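Local coordinates for putative signal recognition particle protein (Chaetomium thermophilum, PDB 5CK4) that binds GDP as the Arf-like GTPase beta subunit of the signal recognition particle receptor, and probably helps protein translocation at endoplasmic reticulum membranes, at residues Thr125-Leu130 with Leu189-Leu194; Glu290-Gly295 with Trp309-Glu314; Ser195-Phe200 with Gly269-Val274. All blocks are in the same frame, centred on the assembly; numbering follows the deposited sequence.

Contact 1 (Thr125-Leu130 with Leu189-Leu194); sequences TTLQHL and LYDVLL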
loop_
_atom_site.group_PDB
_atom_site.type_symbol
_atom_site.label_atom_id
_atom_site.label_comp_id
_atom_site.label_asym_id
_atom_site.label_seq_id
_atom_site.Cartn_x
_atom_site.Cartn_y
_atom_site.Cartn_z
ATOM N N THR A 125 -8.239 2.647 11.520
ATOM C CA THR A 125 -8.799 3.803 10.824
ATOM C C THR A 125 -8.531 3.763 9.326
ATOM O O THR A 125 -9.405 4.053 8.510
ATOM C CB THR A 125 -8.157 5.091 11.343
ATOM O OG1 THR A 125 -8.319 5.165 12.764
ATOM C CG2 THR A 125 -8.797 6.306 10.695
ATOM N N THR A 126 -7.301 3.412 8.978
ATOM C CA THR A 126 -6.879 3.365 7.585
ATOM C C THR A 126 -7.585 2.231 6.853
ATOM O O THR A 126 -8.063 2.395 5.726
ATOM C CB THR A 126 -5.363 3.163 7.495
ATOM O OG1 THR A 126 -4.706 4.234 8.182
ATOM C CG2 THR A 126 -4.914 3.144 6.050
ATOM N N LEU A 127 -7.660 1.080 7.508
ATOM C CA LEU A 127 -8.312 -0.083 6.926
ATOM C C LEU A 127 -9.795 0.176 6.621
ATOM O O LEU A 127 -10.343 -0.391 5.673
ATOM C CB LEU A 127 -8.150 -1.310 7.838
ATOM C CG LEU A 127 -6.735 -1.856 8.082
ATOM C CD1 LEU A 127 -6.786 -3.021 9.061
ATOM C CD2 LEU A 127 -6.049 -2.286 6.777
ATOM N N GLN A 128 -10.438 1.036 7.412
ATOM C CA GLN A 128 -11.855 1.328 7.219
ATOM C C GLN A 128 -12.111 2.003 5.880
ATOM O O GLN A 128 -13.114 1.731 5.239
ATOM C CB GLN A 128 -12.414 2.176 8.362
ATOM C CG GLN A 128 -12.378 1.481 9.711
ATOM C CD GLN A 128 -12.795 0.024 9.639
ATOM O OE1 GLN A 128 -13.977 -0.293 9.472
ATOM N NE2 GLN A 128 -11.821 -0.877 9.767
ATOM N N HIS A 129 -11.195 2.868 5.453
ATOM C CA HIS A 129 -11.281 3.467 4.122
ATOM C C HIS A 129 -11.257 2.411 3.016
ATOM O O HIS A 129 -11.893 2.573 1.980
ATOM C CB HIS A 129 -10.133 4.455 3.895
ATOM C CG HIS A 129 -10.151 5.637 4.817
ATOM N ND1 HIS A 129 -11.242 6.471 4.939
ATOM C CD2 HIS A 129 -9.202 6.138 5.644
ATOM C CE1 HIS A 129 -10.970 7.426 5.811
ATOM N NE2 HIS A 129 -9.738 7.248 6.251
ATOM N N LEU A 130 -10.502 1.337 3.230
ATOM C CA LEU A 130 -10.305 0.336 2.185
ATOM C C LEU A 130 -11.505 -0.602 2.035
ATOM O O LEU A 130 -11.657 -1.255 1.016
ATOM C CB LEU A 130 -9.006 -0.443 2.426
ATOM C CG LEU A 130 -7.771 0.471 2.565
ATOM C CD1 LEU A 130 -6.488 -0.289 2.931
ATOM C CD2 LEU A 130 -7.559 1.279 1.304
ATOM N N LEU A 189 0.171 -5.796 5.606
ATOM C CA LEU A 189 -0.142 -5.902 4.180
ATOM C C LEU A 189 -1.304 -6.872 3.941
ATOM O O LEU A 189 -2.195 -6.619 3.106
ATOM C CB LEU A 189 1.108 -6.337 3.399
ATOM C CG LEU A 189 0.920 -6.537 1.888
ATOM C CD1 LEU A 189 0.450 -5.242 1.222
ATOM C CD2 LEU A 189 2.241 -6.997 1.304
ATOM N N TYR A 190 -1.305 -7.988 4.667
ATOM C CA TYR A 190 -2.406 -8.938 4.563
ATOM C C TYR A 190 -3.748 -8.238 4.791
ATOM O O TYR A 190 -4.671 -8.398 3.996
ATOM C CB TYR A 190 -2.229 -10.099 5.565
ATOM C CG TYR A 190 -3.162 -11.294 5.342
ATOM C CD1 TYR A 190 -4.484 -11.270 5.773
ATOM C CD2 TYR A 190 -2.708 -12.448 4.716
ATOM C CE1 TYR A 190 -5.333 -12.366 5.569
ATOM C CE2 TYR A 190 -3.545 -13.545 4.520
ATOM C CZ TYR A 190 -4.852 -13.498 4.944
ATOM O OH TYR A 190 -5.688 -14.590 4.747
ATOM N N ASP A 191 -3.845 -7.459 5.869
ATOM C CA ASP A 191 -5.087 -6.762 6.202
ATOM C C ASP A 191 -5.471 -5.723 5.158
ATOM O O ASP A 191 -6.648 -5.534 4.869
ATOM C CB ASP A 191 -4.999 -6.078 7.574
ATOM C CG ASP A 191 -4.989 -7.064 8.724
ATOM O OD1 ASP A 191 -5.464 -8.200 8.537
ATOM O OD2 ASP A 191 -4.496 -6.694 9.812
ATOM N N VAL A 192 -4.474 -5.034 4.612
ATOM C CA VAL A 192 -4.719 -4.035 3.574
ATOM C C VAL A 192 -5.348 -4.686 2.338
ATOM O O VAL A 192 -6.408 -4.263 1.867
ATOM C CB VAL A 192 -3.423 -3.271 3.195
ATOM C CG1 VAL A 192 -3.554 -2.590 1.851
ATOM C CG2 VAL A 192 -3.076 -2.234 4.288
ATOM N N LEU A 193 -4.680 -5.709 1.811
ATOM C CA LEU A 193 -5.191 -6.430 0.648
ATOM C C LEU A 193 -6.528 -7.142 0.917
ATOM O O LEU A 193 -7.412 -7.161 0.050
ATOM C CB LEU A 193 -4.129 -7.415 0.139
ATOM C CG LEU A 193 -2.814 -6.757 -0.302
ATOM C CD1 LEU A 193 -1.851 -7.797 -0.869
ATOM C CD2 LEU A 193 -3.092 -5.684 -1.350
ATOM N N LEU A 194 -6.682 -7.751 2.092
ATOM C CA LEU A 194 -7.945 -8.441 2.399
ATOM C C LEU A 194 -9.093 -7.436 2.479
ATOM O O LEU A 194 -10.216 -7.726 2.082
ATOM C CB LEU A 194 -7.853 -9.225 3.714
ATOM C CG LEU A 194 -9.065 -10.117 4.009
ATOM C CD1 LEU A 194 -9.207 -11.214 2.923
ATOM C CD2 LEU A 194 -8.991 -10.739 5.407
#

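Contact 2 (Glu290-Gly295 with Trp309-Glu314); sequences EVEVMG and WRWIGE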
loop_
_atom_site.group_PDB
_atom_site.type_symbol
_atom_site.label_atom_id
_atom_site.label_comp_id
_atom_site.label_asym_id
_atom_site.label_seq_id
_atom_site.Cartn_x
_atom_site.Cartn_y
_atom_site.Cartn_z
ATOM N N GLU A 290 -4.765 -4.656 -9.004
ATOM C CA GLU A 290 -3.394 -4.703 -9.490
ATOM C C GLU A 290 -2.439 -4.432 -8.333
ATOM O O GLU A 290 -2.544 -3.407 -7.677
ATOM C CB GLU A 290 -3.187 -3.696 -10.617
ATOM C CG GLU A 290 -1.850 -3.847 -11.317
ATOM C CD GLU A 290 -1.658 -2.826 -12.422
ATOM O OE1 GLU A 290 -2.579 -2.011 -12.653
ATOM O OE2 GLU A 290 -0.587 -2.848 -13.061
ATOM N N VAL A 291 -1.511 -5.360 -8.085
ATOM C CA VAL A 291 -0.589 -5.241 -6.959
ATOM C C VAL A 291 0.815 -5.461 -7.489
ATOM O O VAL A 291 1.084 -6.508 -8.084
ATOM C CB VAL A 291 -0.905 -6.257 -5.824
ATOM C CG1 VAL A 291 0.043 -6.042 -4.645
ATOM C CG2 VAL A 291 -2.355 -6.097 -5.349
ATOM N N GLU A 292 1.694 -4.464 -7.337
ATOM C CA GLU A 292 3.059 -4.571 -7.892
ATOM C C GLU A 292 4.119 -4.166 -6.861
ATOM O O GLU A 292 3.932 -3.217 -6.096
ATOM C CB GLU A 292 3.205 -3.709 -9.164
ATOM C CG GLU A 292 4.557 -3.869 -9.886
ATOM C CD GLU A 292 4.614 -3.182 -11.247
ATOM O OE1 GLU A 292 3.549 -2.997 -11.884
ATOM O OE2 GLU A 292 5.735 -2.824 -11.680
ATOM N N VAL A 293 5.243 -4.872 -6.855
ATOM C CA VAL A 293 6.326 -4.561 -5.930
ATOM C C VAL A 293 7.392 -3.802 -6.716
ATOM O O VAL A 293 7.779 -4.217 -7.815
ATOM C CB VAL A 293 6.916 -5.840 -5.320
ATOM C CG1 VAL A 293 8.083 -5.520 -4.379
ATOM C CG2 VAL A 293 5.830 -6.622 -4.590
ATOM N N MET A 294 7.855 -2.681 -6.182
ATOM C CA MET A 294 8.824 -1.854 -6.921
ATOM C C MET A 294 9.831 -1.271 -5.944
ATOM O O MET A 294 9.446 -0.725 -4.910
ATOM C CB MET A 294 8.110 -0.729 -7.677
ATOM C CG MET A 294 9.047 0.165 -8.526
ATOM S SD MET A 294 8.139 1.355 -9.533
ATOM C CE MET A 294 6.912 0.281 -10.291
ATOM N N GLY A 295 11.117 -1.402 -6.250
ATOM C CA GLY A 295 12.137 -0.823 -5.394
ATOM C C GLY A 295 12.330 0.662 -5.605
ATOM O O GLY A 295 12.029 1.212 -6.672
ATOM N N TRP A 309 6.324 7.338 -8.605
ATOM C CA TRP A 309 5.396 8.394 -9.014
ATOM C C TRP A 309 4.790 8.122 -10.388
ATOM O O TRP A 309 3.636 8.462 -10.644
ATOM C CB TRP A 309 6.068 9.778 -9.048
ATOM C CG TRP A 309 6.767 10.225 -7.776
ATOM C CD1 TRP A 309 7.974 10.855 -7.700
ATOM C CD2 TRP A 309 6.301 10.091 -6.418
ATOM N NE1 TRP A 309 8.294 11.119 -6.390
ATOM C CE2 TRP A 309 7.288 10.657 -5.583
ATOM C CE3 TRP A 309 5.156 9.546 -5.831
ATOM C CZ2 TRP A 309 7.164 10.691 -4.195
ATOM C CZ3 TRP A 309 5.037 9.579 -4.452
ATOM C CH2 TRP A 309 6.031 10.153 -3.652
ATOM N N ARG A 310 5.581 7.529 -11.274
ATOM C CA ARG A 310 5.125 7.226 -12.628
ATOM C C ARG A 310 4.050 6.141 -12.613
ATOM O O ARG A 310 3.035 6.246 -13.301
ATOM C CB ARG A 310 6.306 6.772 -13.484
ATOM C CG ARG A 310 5.984 6.514 -14.940
ATOM C CD ARG A 310 7.270 6.373 -15.754
ATOM N NE ARG A 310 8.117 7.567 -15.661
ATOM C CZ ARG A 310 9.216 7.664 -14.914
ATOM N NH1 ARG A 310 9.619 6.634 -14.184
ATOM N NH2 ARG A 310 9.916 8.794 -14.897
ATOM N N TRP A 311 4.287 5.102 -11.816
ATOM C CA TRP A 311 3.362 3.974 -11.714
ATOM C C TRP A 311 1.984 4.443 -11.243
ATOM O O TRP A 311 0.956 4.081 -11.827
ATOM C CB TRP A 311 3.939 2.923 -10.761
ATOM C CG TRP A 311 3.229 1.599 -10.757
ATOM C CD1 TRP A 311 3.529 0.504 -11.518
ATOM C CD2 TRP A 311 2.110 1.226 -9.940
ATOM N NE1 TRP A 311 2.665 -0.526 -11.225
ATOM C CE2 TRP A 311 1.783 -0.106 -10.262
ATOM C CE3 TRP A 311 1.348 1.894 -8.979
ATOM C CZ2 TRP A 311 0.735 -0.782 -9.649
ATOM C CZ3 TRP A 311 0.303 1.216 -8.369
ATOM C CH2 TRP A 311 0.008 -0.104 -8.708
ATOM N N ILE A 312 1.974 5.267 -10.197
ATOM C CA ILE A 312 0.733 5.825 -9.657
ATOM C C ILE A 312 0.064 6.776 -10.638
ATOM O O ILE A 312 -1.148 6.700 -10.876
ATOM C CB ILE A 312 0.988 6.569 -8.327
ATOM C CG1 ILE A 312 1.475 5.593 -7.252
ATOM C CG2 ILE A 312 -0.268 7.296 -7.867
ATOM C CD1 ILE A 312 0.421 4.630 -6.748
ATOM N N GLY A 313 0.863 7.675 -11.204
ATOM C CA GLY A 313 0.376 8.630 -12.184
ATOM C C GLY A 313 -0.324 8.003 -13.377
ATOM O O GLY A 313 -1.276 8.570 -13.907
ATOM N N GLU A 314 0.138 6.833 -13.807
ATOM C CA GLU A 314 -0.469 6.163 -14.960
ATOM C C GLU A 314 -1.783 5.456 -14.615
ATOM O O GLU A 314 -2.467 4.946 -15.503
ATOM C CB GLU A 314 0.505 5.157 -15.574
ATOM C CG GLU A 314 1.663 5.797 -16.311
ATOM C CD GLU A 314 2.705 4.789 -16.750
ATOM O OE1 GLU A 314 2.565 3.595 -16.409
ATOM O OE2 GLU A 314 3.667 5.195 -17.434
#

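Contact 3 (Ser195-Phe200 with Gly269-Val274); sequences SLQKRF and GWLGAV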
loop_
_atom_site.group_PDB
_atom_site.type_symbol
_atom_site.label_atom_id
_atom_site.label_comp_id
_atom_site.label_asym_id
_atom_site.label_seq_id
_atom_site.Cartn_x
_atom_site.Cartn_y
_atom_site.Cartn_z
ATOM N N SER A 195 -8.798 -6.242 2.977
ATOM C CA SER A 195 -9.820 -5.194 3.051
ATOM C C SER A 195 -10.290 -4.808 1.643
ATOM O O SER A 195 -11.483 -4.681 1.394
ATOM C CB SER A 195 -9.294 -3.969 3.801
ATOM O OG SER A 195 -9.112 -4.273 5.176
ATOM N N LEU A 196 -9.346 -4.639 0.719
ATOM C CA LEU A 196 -9.697 -4.268 -0.653
ATOM C C LEU A 196 -10.424 -5.417 -1.339
ATOM O O LEU A 196 -11.285 -5.205 -2.194
ATOM C CB LEU A 196 -8.434 -3.909 -1.443
ATOM C CG LEU A 196 -7.822 -2.572 -1.021
ATOM C CD1 LEU A 196 -6.453 -2.363 -1.658
ATOM C CD2 LEU A 196 -8.770 -1.403 -1.347
ATOM N N GLN A 197 -10.070 -6.634 -0.952
ATOM C CA GLN A 197 -10.727 -7.821 -1.493
ATOM C C GLN A 197 -12.183 -7.887 -1.031
ATOM O O GLN A 197 -13.074 -8.220 -1.817
ATOM C CB GLN A 197 -9.984 -9.091 -1.085
ATOM C CG GLN A 197 -10.626 -10.392 -1.592
ATOM C CD GLN A 197 -9.784 -11.614 -1.253
ATOM O OE1 GLN A 197 -8.564 -11.596 -1.399
ATOM N NE2 GLN A 197 -10.430 -12.671 -0.766
ATOM N N LYS A 198 -12.424 -7.575 0.242
ATOM C CA LYS A 198 -13.790 -7.593 0.774
ATOM C C LYS A 198 -14.614 -6.490 0.128
ATOM O O LYS A 198 -15.814 -6.656 -0.130
ATOM C CB LYS A 198 -13.796 -7.402 2.287
ATOM C CG LYS A 198 -13.252 -8.574 3.070
ATOM C CD LYS A 198 -13.236 -8.253 4.556
ATOM C CE LYS A 198 -12.797 -9.452 5.352
ATOM N NZ LYS A 198 -13.101 -9.305 6.799
ATOM N N ARG A 199 -13.960 -5.359 -0.127
ATOM C CA ARG A 199 -14.594 -4.251 -0.839
ATOM C C ARG A 199 -15.088 -4.696 -2.221
ATOM O O ARG A 199 -16.219 -4.408 -2.600
ATOM C CB ARG A 199 -13.619 -3.085 -0.979
ATOM C CG ARG A 199 -14.149 -1.907 -1.781
ATOM C CD ARG A 199 -13.089 -0.812 -1.895
ATOM N NE ARG A 199 -13.516 0.293 -2.752
ATOM C CZ ARG A 199 -13.106 0.452 -4.005
ATOM N NH1 ARG A 199 -12.260 -0.422 -4.535
ATOM N NH2 ARG A 199 -13.520 1.482 -4.720
ATOM N N PHE A 200 -14.234 -5.396 -2.968
ATOM C CA PHE A 200 -14.600 -5.894 -4.296
ATOM C C PHE A 200 -15.819 -6.803 -4.214
ATOM O O PHE A 200 -16.677 -6.807 -5.095
ATOM C CB PHE A 200 -13.432 -6.651 -4.934
ATOM C CG PHE A 200 -13.793 -7.364 -6.213
ATOM C CD1 PHE A 200 -13.764 -6.693 -7.430
ATOM C CD2 PHE A 200 -14.152 -8.706 -6.202
ATOM C CE1 PHE A 200 -14.092 -7.350 -8.614
ATOM C CE2 PHE A 200 -14.481 -9.362 -7.378
ATOM C CZ PHE A 200 -14.446 -8.681 -8.585
ATOM N N GLY A 269 -11.834 -14.651 5.502
ATOM C CA GLY A 269 -10.537 -14.464 6.126
ATOM C C GLY A 269 -9.403 -14.828 5.184
ATOM O O GLY A 269 -8.255 -14.463 5.425
ATOM N N TRP A 270 -9.736 -15.541 4.110
ATOM C CA TRP A 270 -8.753 -16.051 3.143
ATOM C C TRP A 270 -8.398 -15.017 2.065
ATOM O O TRP A 270 -9.246 -14.607 1.271
ATOM C CB TRP A 270 -9.297 -17.340 2.498
ATOM C CG TRP A 270 -8.458 -17.943 1.398
ATOM C CD1 TRP A 270 -8.503 -17.632 0.061
ATOM C CD2 TRP A 270 -7.479 -18.981 1.532
ATOM N NE1 TRP A 270 -7.603 -18.402 -0.634
ATOM C CE2 TRP A 270 -6.968 -19.243 0.244
ATOM C CE3 TRP A 270 -6.982 -19.712 2.620
ATOM C CZ2 TRP A 270 -5.980 -20.204 0.011
ATOM C CZ3 TRP A 270 -6.001 -20.671 2.385
ATOM C CH2 TRP A 270 -5.511 -20.907 1.092
ATOM N N LEU A 271 -7.146 -14.583 2.055
ATOM C CA LEU A 271 -6.676 -13.618 1.065
ATOM C C LEU A 271 -6.385 -14.342 -0.241
ATOM O O LEU A 271 -5.717 -15.375 -0.232
ATOM C CB LEU A 271 -5.383 -12.977 1.552
ATOM C CG LEU A 271 -4.679 -12.065 0.546
ATOM C CD1 LEU A 271 -5.530 -10.836 0.394
ATOM C CD2 LEU A 271 -3.272 -11.704 1.043
ATOM N N GLY A 272 -6.871 -13.803 -1.361
ATOM C CA GLY A 272 -6.597 -14.396 -2.665
ATOM C C GLY A 272 -7.708 -15.275 -3.208
ATOM O O GLY A 272 -8.831 -15.298 -2.676
ATOM N N ALA A 273 -7.384 -15.999 -4.275
ATOM C CA ALA A 273 -8.338 -16.860 -4.964
ATOM C C ALA A 273 -8.584 -18.145 -4.197
ATOM O O ALA A 273 -7.652 -18.764 -3.684
ATOM C CB ALA A 273 -7.841 -17.179 -6.358
ATOM N N VAL A 274 -9.849 -18.547 -4.145
ATOM C CA VAL A 274 -10.276 -19.743 -3.417
ATOM C C VAL A 274 -9.458 -20.998 -3.737
ATOM O O VAL A 274 -9.069 -21.741 -2.829
ATOM C CB VAL A 274 -11.785 -20.019 -3.647
ATOM C CG1 VAL A 274 -12.150 -19.791 -5.103
ATOM C CG2 VAL A 274 -12.159 -21.427 -3.209
#

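Contact 1 (Thr125-Leu130 with Leu189-Leu194)
L127 makes the largest single contribution to this helix-helix contact, leaning from helix 123-131 onto D191 and V192 of helix 180-201. The two short helical segments run nearly alongside each other, their N-to-C directions 28° apart and their axes 9.4 Å apart at closest approach, a spacing usual for apolar helix packing. L127 and V192 have the nearest CA atoms of the pair, yet the CB of L127 does not aim at the partner helix. The link is made further out: CG lies beside the backbone N and anti to the carbonyl carbon (chi1 -64°), which swings the branch point across the gap, and the two methyls then divide the work. CD1 rests 3.8 Å from CB of D191, so it meets the aliphatic root of that side chain and not its carboxylate. CD2 goes over the backbone, 3.8 Å from O of D191, and also meets the CG2 methyl of V192 at 3.9 Å. One helical turn on, L130 points its CB at the other helix and sets CD1 3.9 Å from CG1 of V192. L127 thus meets CG2 of the valine, while L130 sits chiefly on CG1, which lies anti to the backbone N (chi1 161°), and more loosely on CG2. The contact rests on van der Waals packing, without polar bonds between the segments, and buries a modest 178 Å². In the GTPase fold this pair of helices lies on the sheet: L130 and V192 both touch I25 of strand 21-25, the strand leading into the nucleotide-binding loop, while L189 and Y190 turn to helix 229-249.

Contact 2 (Glu290-Gly295 with Trp309-Glu314)
OE1 of E292 accepts the indole N-H of W311 at 2.7 Å from NE1, the one hydrogen bond between residues 290-295 and 309-314. This is the strand-to-C-terminal-helix packing of a Ras-like GTPase fold: strand 291-295 pairs in parallel with strand 214-219, and helix 306-313 returns to lie against it, W308 adding a bond from its NE1 to O of M294. The W311 bond is bent, with an N-H...O angle of 148°, and NE1 reaches the oxygen from above the carboxylate plane; that plane stands almost perpendicular to the indole, at 88°. E292 extends its carboxylate to the indole with CG anti to its backbone N (chi1 -174°) and the chain stretched out beyond. Its CB, which points toward the helix, lies 3.9 Å from CZ2 of W311. E290, just ahead of the strand, and M294 on it also direct their CB atoms toward the helix, and all three residues meet the one indole. E290 adds only a loose contact through CD, its carboxylate being engaged in a salt bridge with R315, which also makes a cation-pi contact with W311. L215 of the adjoining strand touches W311 as well. A leucine in place of W311 would probably leave OE1 of E292 without its indole donor and open a gap beside M294. The chain of that methionine bends at its last torsion, and its CE methyl comes to 3.6 Å from CD1 of W311, approaching the ring obliquely.

Contact 3 (Ser195-Phe200 with Gly269-Val274)
Q197 reaches out from helix 180-201 and lays its terminal amide against the backbone of W270 to G272. In this Ras-like GTPase fold, the glutamine thereby holds the irregular loop that follows helix 229-249, offering its carbonyl and its NH2 to two peptide groups. CG stands anti to the backbone N (chi1 179°) and the chain stays extended beyond it, so the amide reaches a main chain whose nearest CA, that of L271, lies 7.5 Å from the CA of Q197. N of G272 donates to OE1 of Q197 over 2.8 Å; the bond is almost straight, at 172°, and arrives in the carbonyl plane on a lone pair. The return bond, from NE2 of Q197 to O of W270, is longer at 3.0 Å and more bent, at 141°, with its acceptor tilted from the amide plane. Because donor and acceptor have distinct mates, the pair fixes which way round the amide sits. NE2 is also held by OE1 of E268, its stronger polar partner, just before the loop segment, while M284 and F287 pack on the side chain. G272 takes backbone angles at which a CB would jam against the preceding carbonyl oxygen. Within the loop, W270 points its CB away from the helix and its NE1 donates to O of A273 at 3.1 Å. On the helix side, the CD1 methyl of L271 rests 3.6 Å from OE1 of Q197.

Overall arrangement
Contacts 1 and 3 share helix 180-201: residues 189-194 face helix 123-131, and the next turns, 195-200, receive the loop that follows helix 229-249. Their centres are 11 Å apart, and they meet directly where OH of Y190 probably hydrogen-bonds to O of G269 and N of L271. Contact 2 lies across the chain's centre from contact 1, 18 Å between centres, and touches it through L193 and V291; its centre is 21 Å from that of contact 3, without touching. The three close in series, in the order 1, 3, 2. Contact 1 joins two helices beside the sheet, whose strands 21-25 and 214-219 lead to the GDP site; contact 2 joins a sheet strand to the C-terminal helix.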